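Local structure of recombination protein RecR (1VDD) at residues C60-D65 and C69-D74; R80-V85 and K125-R130; H105-V110 and D148-Y153; V137-G142 and L152-L157. The protein binds DNA and zinc and probably takes part in a RecBC-independent pathway of recombinational DNA repair, perhaps acting together with RecF and RecO. All coordinates share one frame; numbering follows the deposited sequence.

Contact 1 of 4, residues C60-D65 and C69-D74; sequences CFNITD and CDVCAD. With ZN (zinc ion), chain E.
The sulfur of Cys-69 does two jobs at once: it binds the zinc ion that joins it to Cys-60, and it caps a short helix. Zinc is bound by Cys-60 SG at 1.9 Å, by Cys-69 SG at 2.0 Å and by Cys-72 SG at 2.2 Å, while Cys-57 supplies the fourth thiolate. The sulfurs of Cys-60 and Cys-69 therefore come within 3.2 Å of each other, a closeness that the shared cation explains.

Cys-69 sits at the N-cap of helix 70-73 with its SG placed between the backbone N and the carbonyl carbon (chi1 72°), and there it accepts the N-H of Cys-72 over 2.9 Å at an angle of 155°. Such a bond would draw some charge off the thiolate and fixes how the helix start is turned against the metal. The first helical bond runs from Ala-73 N to Cys-69 O, 2.9 Å.

Away from the metal, side chains only touch. Asn-62 extends its amide so that ND2 lies 4.3 Å from Val-71 CG2, and Thr-64, in the small antiparallel ribbon with His-55, lies against Cys-69. Ile-63 packs on Phe-30 of a second subunit. Four thiolates from two CxxC pairs, the second on a capped helical turn, make this the C4-type zinc finger of RecR.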
loop_
_atom_site.group_PDB
_atom_site.type_symbol
_atom_site.label_atom_id
_atom_site.label_comp_id
_atom_site.label_asym_id
_atom_site.label_seq_id
_atom_site.Cartn_x
_atom_site.Cartn_y
_atom_site.Cartn_z
ATOM N N CYS A 60 5.978 25.887 29.243
ATOM C CA CYS A 60 5.285 25.352 28.084
ATOM C C CYS A 60 5.419 23.904 28.500
ATOM O O CYS A 60 6.180 23.619 29.421
ATOM C CB CYS A 60 6.085 25.596 26.811
ATOM S SG CYS A 60 7.770 24.929 26.867
ATOM N N PHE A 61 4.719 22.979 27.871
ATOM C CA PHE A 61 4.885 21.604 28.307
ATOM C C PHE A 61 5.610 20.739 27.287
ATOM O O PHE A 61 5.240 19.593 27.016
ATOM C CB PHE A 61 3.524 21.042 28.709
ATOM C CG PHE A 61 2.988 21.675 29.961
ATOM C CD1 PHE A 61 2.650 23.030 29.976
ATOM C CD2 PHE A 61 2.926 20.958 31.150
ATOM C CE1 PHE A 61 2.269 23.658 31.156
ATOM C CE2 PHE A 61 2.545 21.576 32.341
ATOM C CZ PHE A 61 2.218 22.931 32.345
ATOM N N ASN A 62 6.663 21.323 26.725
ATOM C CA ASN A 62 7.507 20.653 25.749
ATOM C C ASN A 62 8.420 19.716 26.541
ATOM O O ASN A 62 8.833 20.044 27.648
ATOM C CB ASN A 62 8.327 21.691 24.984
ATOM C CG ASN A 62 9.071 21.094 23.821
ATOM O OD1 ASN A 62 8.509 20.320 23.044
ATOM N ND2 ASN A 62 10.339 21.457 23.681
ATOM N N ILE A 63 8.736 18.554 25.989
ATOM C CA ILE A 63 9.567 17.595 26.702
ATOM C C ILE A 63 11.027 17.993 26.923
ATOM O O ILE A 63 11.699 18.478 26.006
ATOM C CB ILE A 63 9.510 16.209 25.999
ATOM C CG1 ILE A 63 8.127 15.592 26.216
ATOM C CG2 ILE A 63 10.583 15.270 26.546
ATOM C CD1 ILE A 63 7.968 14.218 25.615
ATOM N N THR A 64 11.504 17.803 28.157
ATOM C CA THR A 64 12.902 18.088 28.504
ATOM C C THR A 64 13.352 17.317 29.728
ATOM O O THR A 64 12.631 16.463 30.237
ATOM C CB THR A 64 13.194 19.591 28.803
ATOM O OG1 THR A 64 12.243 20.089 29.746
ATOM C CG2 THR A 64 13.168 20.415 27.523
ATOM N N ASP A 65 14.552 17.651 30.190
ATOM C CA ASP A 65 15.166 17.026 31.354
ATOM C C ASP A 65 15.698 18.094 32.325
ATOM O O ASP A 65 16.455 17.780 33.249
ATOM C CB ASP A 65 16.321 16.131 30.892
ATOM C CG ASP A 65 17.380 16.906 30.114
ATOM O OD1 ASP A 65 18.343 16.285 29.617
ATOM O OD2 ASP A 65 17.252 18.143 30.000
ATOM N N CYS A 69 12.410 24.100 29.390
ATOM C CA CYS A 69 12.751 23.459 28.126
ATOM C C CYS A 69 13.836 24.289 27.426
ATOM O O CYS A 69 13.984 25.478 27.707
ATOM C CB CYS A 69 11.511 23.365 27.233
ATOM S SG CYS A 69 10.968 24.946 26.545
ATOM N N ASP A 70 14.591 23.674 26.520
ATOM C CA ASP A 70 15.640 24.402 25.795
ATOM C C ASP A 70 15.083 25.618 25.053
ATOM O O ASP A 70 15.786 26.603 24.837
ATOM C CB ASP A 70 16.346 23.492 24.786
ATOM C CG ASP A 70 17.484 24.200 24.054
ATOM O OD1 ASP A 70 18.435 24.668 24.724
ATOM O OD2 ASP A 70 17.425 24.292 22.808
ATOM N N VAL A 71 13.822 25.540 24.648
ATOM C CA VAL A 71 13.184 26.641 23.945
ATOM C C VAL A 71 12.949 27.787 24.913
ATOM O O VAL A 71 13.238 28.942 24.605
ATOM C CB VAL A 71 11.834 26.214 23.362
ATOM C CG1 VAL A 71 11.089 27.428 22.830
ATOM C CG2 VAL A 71 12.054 25.181 22.274
ATOM N N CYS A 72 12.415 27.457 26.085
ATOM C CA CYS A 72 12.142 28.459 27.100
ATOM C C CYS A 72 13.460 29.121 27.518
ATOM O O CYS A 72 13.555 30.347 27.583
ATOM C CB CYS A 72 11.434 27.820 28.316
ATOM S SG CYS A 72 9.665 27.329 28.072
ATOM N N ALA A 73 14.482 28.309 27.769
ATOM C CA ALA A 73 15.787 28.822 28.180
ATOM C C ALA A 73 16.410 29.742 27.137
ATOM O O ALA A 73 16.652 30.921 27.402
ATOM C CB ALA A 73 16.732 27.667 28.471
ATOM N N ASP A 74 16.683 29.185 25.962
ATOM C CA ASP A 74 17.281 29.922 24.855
ATOM C C ASP A 74 16.814 31.386 24.829
ATOM O O ASP A 74 15.613 31.675 24.738
ATOM C CB ASP A 74 16.922 29.241 23.540
ATOM C CG ASP A 74 17.819 29.663 22.406
ATOM O OD1 ASP A 74 18.125 30.871 22.301
ATOM O OD2 ASP A 74 18.207 28.781 21.614
HETATM ZN ZN ZN E . 9.407 25.200 27.818
#

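Contact 2 of 4, residues R80-V85 and K125-R130; sequences RTICVV and KPLLPR
NH1 of Arg-130, whose guanidinium lies against Ile-82, is gripped from outside the two segments: it bonds to the backbone O of Tyr-104 and, weakly, to His-105 ND1. NH2 is hydrogen-bonded as well. With its polar end held like this, the arginine presents a face of the flat group to the strand, and CD1 of Ile-82 sits 3.6 Å above that plane, displaced toward its rim. The same methyl also reaches the start of the side chain, with Ile-82 CD1 3.7 Å from Arg-130 CB. A bend at chi3 (64°) folds the guanidinium back so that both ends of the arginine can meet one isoleucine.

The other branch of Ile-82 serves Leu-127: CG2 comes to 3.9 Å from Leu-127 CD2, the two side chains sliding past each other in opposite directions. Leu-127 and Arg-130 are kept on the same turn by the backbone bond from Arg-130 N to Leu-127 O, 2.7 Å long.

The side chain of Arg-130 touches Cys-60. Across the contact the chemistry is apolar; the arginine's N-H groups are bonded outside the two segments, while its positive charge, about 6 Å from the zinc ion at the side chain's nearest atom, may offset part of the negative charge of the four thiolates.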
loop_
_atom_site.group_PDB
_atom_site.type_symbol
_atom_site.label_atom_id
_atom_site.label_comp_id
_atom_site.label_asym_id
_atom_site.label_seq_id
_atom_site.Cartn_x
_atom_site.Cartn_y
_atom_site.Cartn_z
ATOM N N ARG A 80 8.238 36.840 21.934
ATOM C CA ARG A 80 6.918 37.404 21.777
ATOM C C ARG A 80 5.888 36.596 21.019
ATOM O O ARG A 80 4.737 37.029 20.910
ATOM C CB ARG A 80 7.011 38.824 21.196
ATOM C CG ARG A 80 7.520 38.922 19.772
ATOM C CD ARG A 80 7.383 40.343 19.250
ATOM N NE ARG A 80 7.123 40.364 17.811
ATOM C CZ ARG A 80 7.982 39.947 16.882
ATOM N NH1 ARG A 80 9.169 39.478 17.241
ATOM N NH2 ARG A 80 7.646 39.991 15.594
ATOM N N THR A 81 6.264 35.424 20.514
ATOM C CA THR A 81 5.287 34.601 19.801
ATOM C C THR A 81 5.176 33.199 20.404
ATOM O O THR A 81 6.185 32.539 20.665
ATOM C CB THR A 81 5.601 34.480 18.262
ATOM O OG1 THR A 81 6.761 33.666 18.051
ATOM C CG2 THR A 81 5.857 35.846 17.652
ATOM N N ILE A 82 3.942 32.761 20.653
ATOM C CA ILE A 82 3.705 31.431 21.205
ATOM C C ILE A 82 2.907 30.608 20.209
ATOM O O ILE A 82 1.824 31.005 19.762
ATOM C CB ILE A 82 2.926 31.471 22.541
ATOM C CG1 ILE A 82 3.757 32.148 23.622
ATOM C CG2 ILE A 82 2.584 30.054 22.988
ATOM C CD1 ILE A 82 3.055 32.161 24.963
ATOM N N CYS A 83 3.467 29.456 19.869
ATOM C CA CYS A 83 2.869 28.538 18.914
ATOM C C CYS A 83 2.231 27.387 19.666
ATOM O O CYS A 83 2.914 26.493 20.142
ATOM C CB CYS A 83 3.961 28.015 17.977
ATOM S SG CYS A 83 3.384 27.187 16.506
ATOM N N VAL A 84 0.914 27.411 19.788
ATOM C CA VAL A 84 0.227 26.345 20.500
ATOM C C VAL A 84 0.163 25.101 19.626
ATOM O O VAL A 84 -0.192 25.167 18.449
ATOM C CB VAL A 84 -1.185 26.757 20.889
ATOM C CG1 VAL A 84 -1.799 25.694 21.790
ATOM C CG2 VAL A 84 -1.148 28.093 21.571
ATOM N N VAL A 85 0.501 23.964 20.216
ATOM C CA VAL A 85 0.518 22.712 19.489
ATOM C C VAL A 85 -0.099 21.568 20.279
ATOM O O VAL A 85 -0.171 21.619 21.504
ATOM C CB VAL A 85 1.954 22.364 19.133
ATOM C CG1 VAL A 85 2.058 20.930 18.817
ATOM C CG2 VAL A 85 2.409 23.200 17.955
ATOM N N LYS A 125 -4.751 25.749 30.675
ATOM C CA LYS A 125 -4.626 26.741 31.739
ATOM C C LYS A 125 -3.257 27.437 31.764
ATOM O O LYS A 125 -3.177 28.650 31.619
ATOM C CB LYS A 125 -4.883 26.108 33.112
ATOM C CG LYS A 125 -4.885 27.126 34.262
ATOM C CD LYS A 125 -4.341 26.556 35.580
ATOM C CE LYS A 125 -2.813 26.365 35.561
ATOM N NZ LYS A 125 -2.022 27.635 35.419
ATOM N N PRO A 126 -2.163 26.679 31.944
ATOM C CA PRO A 126 -0.827 27.283 31.988
ATOM C C PRO A 126 -0.429 28.146 30.794
ATOM O O PRO A 126 0.665 28.712 30.779
ATOM C CB PRO A 126 0.092 26.077 32.167
ATOM C CG PRO A 126 -0.668 24.967 31.521
ATOM C CD PRO A 126 -2.067 25.210 32.004
ATOM N N LEU A 127 -1.310 28.246 29.804
ATOM C CA LEU A 127 -1.034 29.053 28.625
ATOM C C LEU A 127 -1.481 30.496 28.853
ATOM O O LEU A 127 -0.732 31.440 28.571
ATOM C CB LEU A 127 -1.752 28.472 27.402
ATOM C CG LEU A 127 -1.427 29.049 26.011
ATOM C CD1 LEU A 127 -2.133 30.359 25.798
ATOM C CD2 LEU A 127 0.073 29.238 25.870
ATOM N N LEU A 128 -2.704 30.654 29.360
ATOM C CA LEU A 128 -3.280 31.971 29.630
ATOM C C LEU A 128 -2.281 32.954 30.242
ATOM O O LEU A 128 -1.996 34.001 29.662
ATOM C CB LEU A 128 -4.494 31.849 30.559
ATOM C CG LEU A 128 -5.657 30.969 30.108
ATOM C CD1 LEU A 128 -6.802 31.189 31.066
ATOM C CD2 LEU A 128 -6.095 31.317 28.682
ATOM N N PRO A 129 -1.724 32.624 31.419
ATOM C CA PRO A 129 -0.768 33.546 32.030
ATOM C C PRO A 129 0.428 33.893 31.146
ATOM O O PRO A 129 1.031 34.948 31.309
ATOM C CB PRO A 129 -0.373 32.827 33.318
ATOM C CG PRO A 129 -0.507 31.389 32.952
ATOM C CD PRO A 129 -1.801 31.369 32.186
ATOM N N ARG A 130 0.775 33.022 30.208
ATOM C CA ARG A 130 1.912 33.301 29.323
ATOM C C ARG A 130 1.567 34.306 28.235
ATOM O O ARG A 130 2.457 34.918 27.646
ATOM C CB ARG A 130 2.409 32.021 28.645
ATOM C CG ARG A 130 3.088 31.039 29.572
ATOM C CD ARG A 130 3.563 29.850 28.792
ATOM N NE ARG A 130 4.592 30.202 27.819
ATOM C CZ ARG A 130 4.958 29.403 26.821
ATOM N NH1 ARG A 130 4.368 28.221 26.678
ATOM N NH2 ARG A 130 5.914 29.774 25.975
#

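Contact 3 of 4, residues H105-V110 and D148-Y153; sequences HVLHGV and DATALY
Leu-107 and Thr-150 meet end to end, methyl against methyl: Leu-107 CD1 approaches Thr-150 CG2 to 3.6 Å. Next to them Val-110 crosses Thr-150 at about a right angle, although the approach of its CG1 to the hydroxyl is too close in the model to be trusted in detail.

One step out, the threonine is fixed by its polar branch. With chi1 at -44°, OG1 lies beside the backbone N, where it hydrogen-bonds to the carbonyl O of Glu-146, one turn earlier in the helix; it is also bonded to Leu-111 N, just past the loop segment. Two bonds thus grip the hydroxyl and set the rotation that sends CG2 at the leucine. The loop's next residue is in this way tied directly to the helix.

Farther out, the chain leaving strand 103-106 turns sharply at His-108, the centre of an inverse gamma turn. The ring of His-108 folds back so that ND1 donates to Val-106 O over 3.2 Å at 159°; the oxygen lies nearly in the ring plane, but the nitrogen stands well above the carbonyl plane. That ring meets the His-123 ring with the planes perpendicular, and it packs on Phe-33 of a second subunit. Gly-109 follows at backbone angles (phi 156°, psi -160°) that are open essentially to glycine. Leu-107 also touches Val-84 and Leu-154, so the contact belongs to the apolar layer between the parallel sheet and helix 145-158 in the Toprim fold.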
loop_
_atom_site.group_PDB
_atom_site.type_symbol
_atom_site.label_atom_id
_atom_site.label_comp_id
_atom_site.label_asym_id
_atom_site.label_seq_id
_atom_site.Cartn_x
_atom_site.Cartn_y
_atom_site.Cartn_z
ATOM N N HIS A 105 3.939 25.931 22.959
ATOM C CA HIS A 105 3.087 25.558 24.084
ATOM C C HIS A 105 2.422 24.237 23.689
ATOM O O HIS A 105 1.877 24.115 22.594
ATOM C CB HIS A 105 2.006 26.588 24.400
ATOM C CG HIS A 105 1.273 26.284 25.670
ATOM N ND1 HIS A 105 1.819 26.513 26.917
ATOM C CD2 HIS A 105 0.078 25.684 25.891
ATOM C CE1 HIS A 105 0.995 26.066 27.848
ATOM N NE2 HIS A 105 -0.068 25.558 27.253
ATOM N N VAL A 106 2.465 23.252 24.578
ATOM C CA VAL A 106 1.910 21.954 24.252
ATOM C C VAL A 106 0.690 21.474 25.046
ATOM O O VAL A 106 0.792 21.082 26.210
ATOM C CB VAL A 106 3.008 20.876 24.358
ATOM C CG1 VAL A 106 2.461 19.543 23.920
ATOM C CG2 VAL A 106 4.224 21.274 23.521
ATOM N N LEU A 107 -0.474 21.524 24.412
ATOM C CA LEU A 107 -1.684 21.016 25.030
ATOM C C LEU A 107 -1.353 19.560 24.807
ATOM O O LEU A 107 -1.054 19.185 23.681
ATOM C CB LEU A 107 -2.901 21.362 24.180
ATOM C CG LEU A 107 -2.910 22.743 23.534
ATOM C CD1 LEU A 107 -4.116 22.847 22.643
ATOM C CD2 LEU A 107 -2.919 23.829 24.608
ATOM N N HIS A 108 -1.368 18.718 25.822
ATOM C CA HIS A 108 -1.002 17.352 25.507
ATOM C C HIS A 108 -2.143 16.560 24.904
ATOM O O HIS A 108 -2.480 15.478 25.359
ATOM C CB HIS A 108 -0.396 16.659 26.728
ATOM C CG HIS A 108 1.094 16.814 26.819
ATOM N ND1 HIS A 108 1.715 18.044 26.830
ATOM C CD2 HIS A 108 2.086 15.892 26.853
ATOM C CE1 HIS A 108 3.026 17.873 26.864
ATOM N NE2 HIS A 108 3.276 16.576 26.878
ATOM N N GLY A 109 -2.727 17.120 23.848
ATOM C CA GLY A 109 -3.820 16.459 23.161
ATOM C C GLY A 109 -4.724 17.407 22.399
ATOM O O GLY A 109 -4.361 18.534 22.077
ATOM N N VAL A 110 -5.928 16.938 22.111
ATOM C CA VAL A 110 -6.894 17.737 21.382
ATOM C C VAL A 110 -8.216 17.620 22.093
ATOM O O VAL A 110 -8.511 16.590 22.675
ATOM C CB VAL A 110 -7.117 17.196 19.971
ATOM C CG1 VAL A 110 -7.587 18.311 19.064
ATOM C CG2 VAL A 110 -5.852 16.539 19.457
ATOM N N ASP A 148 -9.457 21.611 14.703
ATOM C CA ASP A 148 -10.238 22.770 14.309
ATOM C C ASP A 148 -11.017 23.274 15.519
ATOM O O ASP A 148 -11.079 24.476 15.779
ATOM C CB ASP A 148 -11.201 22.386 13.186
ATOM C CG ASP A 148 -11.509 23.547 12.260
ATOM O OD1 ASP A 148 -12.303 23.369 11.309
ATOM O OD2 ASP A 148 -10.945 24.637 12.485
ATOM N N ALA A 149 -11.601 22.344 16.261
ATOM C CA ALA A 149 -12.371 22.693 17.442
ATOM C C ALA A 149 -11.497 23.231 18.578
ATOM O O ALA A 149 -11.834 24.243 19.202
ATOM C CB ALA A 149 -13.148 21.489 17.912
ATOM N N THR A 150 -10.374 22.566 18.849
ATOM C CA THR A 150 -9.481 23.009 19.927
ATOM C C THR A 150 -9.073 24.454 19.696
ATOM O O THR A 150 -9.164 25.285 20.596
ATOM C CB THR A 150 -8.187 22.166 20.004
ATOM O OG1 THR A 150 -8.503 20.780 19.882
ATOM C CG2 THR A 150 -7.492 22.396 21.342
ATOM N N ALA A 151 -8.632 24.734 18.472
ATOM C CA ALA A 151 -8.183 26.057 18.068
ATOM C C ALA A 151 -9.226 27.137 18.290
ATOM O O ALA A 151 -8.936 28.183 18.883
ATOM C CB ALA A 151 -7.769 26.036 16.607
ATOM N N LEU A 152 -10.438 26.902 17.805
ATOM C CA LEU A 152 -11.489 27.892 17.986
ATOM C C LEU A 152 -11.754 28.083 19.475
ATOM O O LEU A 152 -12.066 29.180 19.920
ATOM C CB LEU A 152 -12.760 27.475 17.243
ATOM C CG LEU A 152 -12.647 27.417 15.709
ATOM C CD1 LEU A 152 -14.053 27.354 15.108
ATOM C CD2 LEU A 152 -11.915 28.647 15.168
ATOM N N TYR A 153 -11.609 27.020 20.253
ATOM C CA TYR A 153 -11.814 27.157 21.686
ATOM C C TYR A 153 -10.715 28.054 22.225
ATOM O O TYR A 153 -10.971 28.967 23.013
ATOM C CB TYR A 153 -11.733 25.811 22.401
ATOM C CG TYR A 153 -11.795 25.966 23.902
ATOM C CD1 TYR A 153 -13.009 26.202 24.553
ATOM C CD2 TYR A 153 -10.635 25.943 24.668
ATOM C CE1 TYR A 153 -13.060 26.409 25.921
ATOM C CE2 TYR A 153 -10.674 26.151 26.037
ATOM C CZ TYR A 153 -11.888 26.384 26.656
ATOM O OH TYR A 153 -11.918 26.593 28.014
#

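Contact 4 of 4, residues V137-G142 and L152-L157; sequences VILATG and LYLQRL
Leu-139 points from its strand at the helix and divides its two methyls between neighbouring residues there. CD2 lies 4.2 Å from Leu-154 CB, while CD1 lies 4.1 Å from the backbone N of Gln-155. The split follows from the torsions: CG stands opposite the carbonyl carbon, beside the backbone N (chi1 -55°), and from there CD1 runs on extended (chi2 179°). Leu-154 has the same conformation, and the two side chains meet at a slant. The helix leucine keeps its far methyl for another partner, Thr-141, whose CG2 lies 4.2 Å from Leu-154 CD1.

Thr-141 splits its branches by polarity. Its hydroxyl sits between the backbone N and the carbonyl carbon (chi1 66°) and hydrogen-bonds to the O of Gly-147 in the first turn of helix 145-158, whereas the methyl is given to the leucine. Gln-155 gives mainly its CB to this contact, 4.2 Å from Leu-139 CD1. Its chain is fully extended and projects away from the helix, and it packs on Val-196 of a third subunit.

Outside the two segments, Arg-167 binds the carbonyl oxygens of Leu-139, Thr-141 and Gly-142, and Glu-86 takes the N-H of Gly-142; these bonds fix the course of the chain as the strand gives way to the loop before the helix. This packing belongs to the beta-alpha-beta unit of strand 136-139, helix 145-158 and strand 164-167 in the Toprim domain.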
loop_
_atom_site.group_PDB
_atom_site.type_symbol
_atom_site.label_atom_id
_atom_site.label_comp_id
_atom_site.label_asym_id
_atom_site.label_seq_id
_atom_site.Cartn_x
_atom_site.Cartn_y
_atom_site.Cartn_z
ATOM N N VAL A 137 -0.305 34.679 19.249
ATOM C CA VAL A 137 -0.534 33.285 19.568
ATOM C C VAL A 137 -0.914 32.576 18.286
ATOM O O VAL A 137 -2.012 32.752 17.757
ATOM C CB VAL A 137 -1.639 33.104 20.620
ATOM C CG1 VAL A 137 -1.915 31.618 20.820
ATOM C CG2 VAL A 137 -1.199 33.729 21.930
ATOM N N ILE A 138 0.026 31.797 17.773
ATOM C CA ILE A 138 -0.202 31.051 16.549
ATOM C C ILE A 138 -0.844 29.747 16.958
ATOM O O ILE A 138 -0.305 29.024 17.797
ATOM C CB ILE A 138 1.115 30.736 15.832
ATOM C CG1 ILE A 138 1.829 32.037 15.453
ATOM C CG2 ILE A 138 0.842 29.883 14.622
ATOM C CD1 ILE A 138 3.255 31.848 14.975
ATOM N N LEU A 139 -2.002 29.451 16.383
ATOM C CA LEU A 139 -2.686 28.214 16.708
ATOM C C LEU A 139 -2.298 27.171 15.679
ATOM O O LEU A 139 -2.707 27.232 14.515
ATOM C CB LEU A 139 -4.195 28.436 16.727
ATOM C CG LEU A 139 -4.565 29.574 17.676
ATOM C CD1 LEU A 139 -6.072 29.778 17.661
ATOM C CD2 LEU A 139 -4.048 29.265 19.078
ATOM N N ALA A 140 -1.496 26.213 16.121
ATOM C CA ALA A 140 -1.013 25.170 15.236
ATOM C C ALA A 140 -1.519 23.792 15.602
ATOM O O ALA A 140 -0.775 22.815 15.521
ATOM C CB ALA A 140 0.495 25.176 15.207
ATOM N N THR A 141 -2.781 23.713 16.010
ATOM C CA THR A 141 -3.365 22.427 16.326
ATOM C C THR A 141 -3.709 21.785 14.989
ATOM O O THR A 141 -3.682 22.449 13.952
ATOM C CB THR A 141 -4.640 22.559 17.157
ATOM O OG1 THR A 141 -5.653 23.182 16.379
ATOM C CG2 THR A 141 -4.383 23.388 18.394
ATOM N N GLY A 142 -4.015 20.494 15.023
ATOM C CA GLY A 142 -4.346 19.764 13.811
ATOM C C GLY A 142 -5.416 20.400 12.943
ATOM O O GLY A 142 -5.773 21.552 13.113
ATOM N N LEU A 152 -10.438 26.902 17.805
ATOM C CA LEU A 152 -11.489 27.892 17.986
ATOM C C LEU A 152 -11.754 28.083 19.475
ATOM O O LEU A 152 -12.066 29.180 19.920
ATOM C CB LEU A 152 -12.760 27.475 17.243
ATOM C CG LEU A 152 -12.647 27.417 15.709
ATOM C CD1 LEU A 152 -14.053 27.354 15.108
ATOM C CD2 LEU A 152 -11.915 28.647 15.168
ATOM N N TYR A 153 -11.609 27.020 20.253
ATOM C CA TYR A 153 -11.814 27.157 21.686
ATOM C C TYR A 153 -10.715 28.054 22.225
ATOM O O TYR A 153 -10.971 28.967 23.013
ATOM C CB TYR A 153 -11.733 25.811 22.401
ATOM C CG TYR A 153 -11.795 25.966 23.902
ATOM C CD1 TYR A 153 -13.009 26.202 24.553
ATOM C CD2 TYR A 153 -10.635 25.943 24.668
ATOM C CE1 TYR A 153 -13.060 26.409 25.921
ATOM C CE2 TYR A 153 -10.674 26.151 26.037
ATOM C CZ TYR A 153 -11.888 26.384 26.656
ATOM O OH TYR A 153 -11.918 26.593 28.014
ATOM N N LEU A 154 -9.485 27.782 21.793
ATOM C CA LEU A 154 -8.326 28.552 22.239
ATOM C C LEU A 154 -8.459 30.013 21.837
ATOM O O LEU A 154 -8.146 30.913 22.625
ATOM C CB LEU A 154 -7.037 27.946 21.673
ATOM C CG LEU A 154 -6.681 26.567 22.244
ATOM C CD1 LEU A 154 -5.456 26.011 21.539
ATOM C CD2 LEU A 154 -6.432 26.681 23.742
ATOM N N GLN A 155 -8.923 30.243 20.611
ATOM C CA GLN A 155 -9.133 31.599 20.118
ATOM C C GLN A 155 -10.061 32.346 21.087
ATOM O O GLN A 155 -9.722 33.428 21.575
ATOM C CB GLN A 155 -9.766 31.558 18.722
ATOM C CG GLN A 155 -10.088 32.928 18.137
ATOM C CD GLN A 155 -10.804 32.849 16.792
ATOM O OE1 GLN A 155 -11.312 33.855 16.290
ATOM N NE2 GLN A 155 -10.842 31.654 16.204
ATOM N N ARG A 156 -11.226 31.753 21.357
ATOM C CA ARG A 156 -12.210 32.333 22.267
ATOM C C ARG A 156 -11.534 32.698 23.579
ATOM O O ARG A 156 -11.578 33.849 24.018
ATOM C CB ARG A 156 -13.337 31.334 22.561
ATOM C CG ARG A 156 -14.240 30.979 21.377
ATOM C CD ARG A 156 -15.263 32.070 21.088
ATOM N NE ARG A 156 -15.988 31.852 19.831
ATOM C CZ ARG A 156 -16.811 30.832 19.592
ATOM N NH1 ARG A 156 -17.029 29.912 20.527
ATOM N NH2 ARG A 156 -17.417 30.729 18.410
ATOM N N LEU A 157 -10.895 31.706 24.191
ATOM C CA LEU A 157 -10.227 31.890 25.471
ATOM C C LEU A 157 -9.183 32.982 25.497
ATOM O O LEU A 157 -9.212 33.848 26.363
ATOM C CB LEU A 157 -9.584 30.579 25.933
ATOM C CG LEU A 157 -10.213 29.942 27.176
ATOM C CD1 LEU A 157 -9.427 28.711 27.604
ATOM C CD2 LEU A 157 -10.234 30.957 28.298
#

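Overall arrangement
Contact 1 holds the zinc ion; the other three lie within the Toprim domain. Contact 2, its centre 13 Å from that of contact 1, touches it through Arg-130 on Cys-60 and Pro-126 on Phe-61. Contact 1 meets contact 3 as well, Asn-62 and Phe-61 lying against Val-106, but stays about 12 Å from contact 4 at the nearest atoms. Strand 81-85 of contact 2 lies in the sheet between the strands of contacts 3 and 4: Val-85 N probably bonds to His-105 O (2.8 Å), and Ile-138 N to Ile-82 O (2.8 Å). Contacts 3 and 4 share helix 145-158, their centres 6 Å apart, with Leu-107 CD1 3.6 Å from Leu-154 CD1.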